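Local coordinates for HMTCP-1 (Homo sapiens, PDB 1A1X), which binds the PH domains of the kinases AKT1 and AKT2 and enhances their phosphorylation and activation, and is a proto-oncogene product of the TCL1 family, at residues V34-T38 and S39-A43; S64-P67 and L68-L72. One frame throughout, in Å; residues are numbered along the deposited sequence.

Interaction 1: V34-T38 and S39-A43; sequences VEEET and SFLRA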
# COMPACT_ATOMS: atom_id res chain seq x y z
N VAL A 34 10.13 -9.06 -4.51
CA VAL A 34 10.86 -8.32 -3.50
C VAL A 34 10.97 -6.85 -3.89
O VAL A 34 11.23 -6.52 -5.04
CB VAL A 34 12.31 -8.89 -3.30
CG1 VAL A 34 13.08 -8.04 -2.29
CG2 VAL A 34 12.25 -10.34 -2.82
N GLU A 35 10.70 -5.98 -2.92
CA GLU A 35 10.83 -4.53 -3.11
C GLU A 35 11.66 -4.06 -1.92
O GLU A 35 11.14 -3.74 -0.85
CB GLU A 35 9.46 -3.88 -3.15
CG GLU A 35 8.61 -4.50 -4.23
CD GLU A 35 7.35 -3.73 -4.50
OE1 GLU A 35 6.74 -3.23 -3.52
OE2 GLU A 35 6.96 -3.64 -5.69
N GLU A 36 12.97 -4.09 -2.11
CA GLU A 36 13.91 -3.74 -1.07
C GLU A 36 14.20 -2.25 -0.87
O GLU A 36 14.52 -1.54 -1.82
CB GLU A 36 15.21 -4.48 -1.34
CG GLU A 36 16.19 -4.45 -0.21
CD GLU A 36 17.45 -5.20 -0.53
OE1 GLU A 36 17.40 -6.15 -1.35
OE2 GLU A 36 18.51 -4.84 0.03
N GLU A 37 14.03 -1.79 0.36
CA GLU A 37 14.31 -0.41 0.72
C GLU A 37 15.75 -0.37 1.23
O GLU A 37 16.44 -1.40 1.21
CB GLU A 37 13.35 0.07 1.82
CG GLU A 37 11.87 -0.04 1.45
CD GLU A 37 11.49 0.80 0.24
OE1 GLU A 37 11.99 1.94 0.14
OE2 GLU A 37 10.69 0.33 -0.59
N THR A 38 16.21 0.79 1.68
CA THR A 38 17.58 0.91 2.18
C THR A 38 17.77 0.20 3.53
O THR A 38 18.72 -0.56 3.73
CB THR A 38 18.00 2.40 2.36
OG1 THR A 38 17.99 3.06 1.09
CG2 THR A 38 19.39 2.50 2.96
N SER A 39 16.83 0.43 4.43
CA SER A 39 16.89 -0.12 5.76
C SER A 39 16.11 -1.40 5.98
O SER A 39 16.27 -2.04 7.02
CB SER A 39 16.42 0.94 6.74
OG SER A 39 17.05 2.16 6.43
N PHE A 40 15.26 -1.78 5.03
CA PHE A 40 14.47 -3.01 5.21
C PHE A 40 13.99 -3.61 3.90
O PHE A 40 14.20 -3.07 2.82
CB PHE A 40 13.28 -2.78 6.16
CG PHE A 40 12.41 -1.65 5.74
CD1 PHE A 40 12.69 -0.35 6.15
CD2 PHE A 40 11.34 -1.87 4.88
CE1 PHE A 40 11.91 0.72 5.69
CE2 PHE A 40 10.57 -0.81 4.42
CZ PHE A 40 10.85 0.49 4.83
N LEU A 41 13.29 -4.73 4.04
CA LEU A 41 12.77 -5.45 2.90
C LEU A 41 11.27 -5.65 2.97
O LEU A 41 10.70 -5.91 4.04
CB LEU A 41 13.49 -6.80 2.82
CG LEU A 41 13.19 -7.68 1.61
CD1 LEU A 41 14.49 -8.24 1.07
CD2 LEU A 41 12.23 -8.78 2.00
N ARG A 42 10.62 -5.49 1.83
CA ARG A 42 9.19 -5.68 1.69
C ARG A 42 8.94 -6.72 0.59
O ARG A 42 9.76 -6.89 -0.31
CB ARG A 42 8.48 -4.38 1.28
CG ARG A 42 8.34 -3.34 2.40
CD ARG A 42 7.16 -2.39 2.11
NE ARG A 42 7.16 -1.21 2.99
CZ ARG A 42 7.64 -0.01 2.65
NH1 ARG A 42 8.16 0.19 1.45
NH2 ARG A 42 7.61 0.98 3.53
N ALA A 43 7.83 -7.44 0.71
CA ALA A 43 7.45 -8.42 -0.29
C ALA A 43 6.03 -8.06 -0.69
O ALA A 43 5.19 -7.83 0.17
CB ALA A 43 7.50 -9.83 0.28

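Interaction 2: S64-P67 and L68-L72; sequences SQLP and LMWQL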
# COMPACT_ATOMS: atom_id res chain seq x y z
N SER A 64 17.44 -17.76 -1.28
CA SER A 64 16.38 -16.78 -1.55
C SER A 64 16.14 -15.77 -0.43
O SER A 64 16.37 -16.07 0.74
CB SER A 64 15.07 -17.52 -1.85
OG SER A 64 14.02 -16.61 -2.11
N GLN A 65 15.68 -14.58 -0.80
CA GLN A 65 15.38 -13.53 0.19
C GLN A 65 14.00 -13.79 0.84
O GLN A 65 13.72 -13.30 1.93
CB GLN A 65 15.39 -12.15 -0.48
CG GLN A 65 16.76 -11.72 -0.99
CD GLN A 65 16.74 -10.34 -1.59
OE1 GLN A 65 16.34 -10.16 -2.74
NE2 GLN A 65 17.15 -9.34 -0.82
N LEU A 66 13.17 -14.54 0.14
CA LEU A 66 11.83 -14.91 0.60
C LEU A 66 11.89 -16.26 1.31
O LEU A 66 12.72 -17.12 0.98
CB LEU A 66 10.86 -14.98 -0.60
CG LEU A 66 10.08 -13.73 -1.01
CD1 LEU A 66 10.59 -12.48 -0.30
CD2 LEU A 66 10.12 -13.57 -2.52
N PRO A 67 10.98 -16.49 2.27
CA PRO A 67 10.95 -17.75 3.03
C PRO A 67 10.26 -18.93 2.36
O PRO A 67 9.57 -18.78 1.34
CB PRO A 67 10.22 -17.34 4.31
CG PRO A 67 9.20 -16.37 3.79
CD PRO A 67 9.96 -15.55 2.77
N LEU A 68 10.46 -20.10 2.95
CA LEU A 68 9.85 -21.34 2.47
C LEU A 68 8.36 -21.31 2.81
O LEU A 68 7.55 -21.91 2.11
CB LEU A 68 10.49 -22.56 3.15
CG LEU A 68 11.96 -22.88 2.93
CD1 LEU A 68 12.31 -24.12 3.74
CD2 LEU A 68 12.25 -23.12 1.46
N MET A 69 8.01 -20.62 3.89
CA MET A 69 6.62 -20.55 4.30
C MET A 69 6.30 -19.38 5.21
O MET A 69 7.16 -18.90 5.95
CB MET A 69 6.23 -21.83 5.03
CG MET A 69 7.00 -22.04 6.32
SD MET A 69 5.93 -22.50 7.69
CE MET A 69 5.59 -20.92 8.39
N TRP A 70 5.05 -18.95 5.16
CA TRP A 70 4.52 -17.87 5.98
C TRP A 70 3.29 -18.46 6.64
O TRP A 70 2.50 -19.13 5.98
CB TRP A 70 4.09 -16.68 5.12
CG TRP A 70 5.16 -15.68 4.84
CD1 TRP A 70 5.85 -14.93 5.75
CD2 TRP A 70 5.57 -15.21 3.55
NE1 TRP A 70 6.64 -14.02 5.10
CE2 TRP A 70 6.49 -14.17 3.75
CE3 TRP A 70 5.23 -15.57 2.23
CZ2 TRP A 70 7.08 -13.47 2.69
CZ3 TRP A 70 5.82 -14.88 1.17
CH2 TRP A 70 6.74 -13.84 1.41
N GLN A 71 3.12 -18.20 7.93
CA GLN A 71 1.98 -18.69 8.69
C GLN A 71 1.35 -17.49 9.38
O GLN A 71 2.04 -16.73 10.05
CB GLN A 71 2.47 -19.70 9.73
CG GLN A 71 1.39 -20.35 10.57
CD GLN A 71 1.98 -21.35 11.56
OE1 GLN A 71 2.29 -21.01 12.70
NE2 GLN A 71 2.15 -22.59 11.11
N LEU A 72 0.04 -17.29 9.19
CA LEU A 72 -0.65 -16.17 9.81
C LEU A 72 -0.44 -16.17 11.33
O LEU A 72 -0.64 -17.18 12.02
CB LEU A 72 -2.13 -16.18 9.44
CG LEU A 72 -2.97 -14.92 9.68
CD1 LEU A 72 -2.29 -13.68 9.09
CD2 LEU A 72 -4.36 -15.12 9.07

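Interaction 1: V34-T38 and S39-A43
E37 and F40 meet where strand 29-36 turns back into strand 41-46, and E37 is the side chain to follow outward. Its CB sits over the centre of the F40 ring, 3.9 Å from the centroid and 12° off the ring normal, a CH-pi contact on one face. CG, placed beside the backbone N, slides off centre and touches F40 CE2 at 3.3 Å. A bend at chi2 (-61°) swings the carboxylate toward R42, where E37 OE2 forms a salt bridge to R42 NH1 at 3.3 Å, the two planes 52° apart. The other oxygen, OE1, takes a hydrogen bond from the backbone N of R95 in the second subunit. F40 CE2 in turn lies 3.5 Å above the centre of the R42 guanidinium plane, so this one ring atom touches both E37 CG and the guanidinium of R42.

E37 N donates to F40 O across the turn at 2.8 Å; behind it, E35 and R42 make the antiparallel hydrogen-bonded pair, the E35 N to R42 O bond being nearly straight. On the other face V34 CG1 packs on L41 CD1 at 3.6 Å.

R42 is buried and richly engaged: Q89 holds its NE, while E5 and M93 O of the second subunit take NH2. Two carboxylates, one from each subunit, probably help balance the buried guanidinium charge, so this end of the hairpin also contacts the second subunit of the crystal assembly.

Interaction 2: S64-P67 and L68-L72
The run-in to strand 69-73 of the TCL1-family barrel, where the loop after helix 58-61 joins the sheet, carries a proline lying on a tryptophan. P67 CG sits over the five-membered ring of W70, 3.7 Å from its centroid and 20° off the normal, in a CH-pi contact. The shortest P67-W70 distance is CG to CE2 at 3.5 Å; P67 CD reaches across to the six-membered ring, 3.6 Å from W70 CZ2. W70 CG stands beside the backbone N (chi1 -89°) and chi2 of -61° turns the indole toward P67. Farther out, L66 CG meets the far corner of the indole at W70 CH2, 4.1 Å away, crossing it at a slant.

Just upstream S64 OG accepts from L66 N at 3.2 Å, an ST turn that shapes the chain before L66. Y22 and W86 also meet the W70 ring, W86 edge-to-face, while P67 O is hydrogen-bonded to the Y22 hydroxyl. Replacing W70 with an alanine would probably leave P67 CG and CD without the flat surface they rest on and open a gap beside L66.

The contact between these segments is thus apolar and aromatic, with polarisable pi density facing C-H groups, and it joins a loop with little regular structure to the buried W70 and the aromatic rings of Y22 and W86 that meet it.

From the N terminus, the chain first closes interaction 1, the tight turn of the hairpin 29-36/41-46, then passes helix 58-61 before interaction 2 leads it into strand 69-73. The two follow in series, neither nested nor crossed. Their centres are about 15 Å apart, yet the two touch: E36 OE1 makes a probable hydrogen bond with Q65 NE2, L41 CD1 packs on the same amide nitrogen, and V34 CG2 meets L66 CD1 at 3.7 Å. The loop at 64-67 thus lies against the V34 and L41 side of the hairpin, whose E37 and R42 side reaches the second subunit, and it links that hairpin to strand 69-73 of the same barrel.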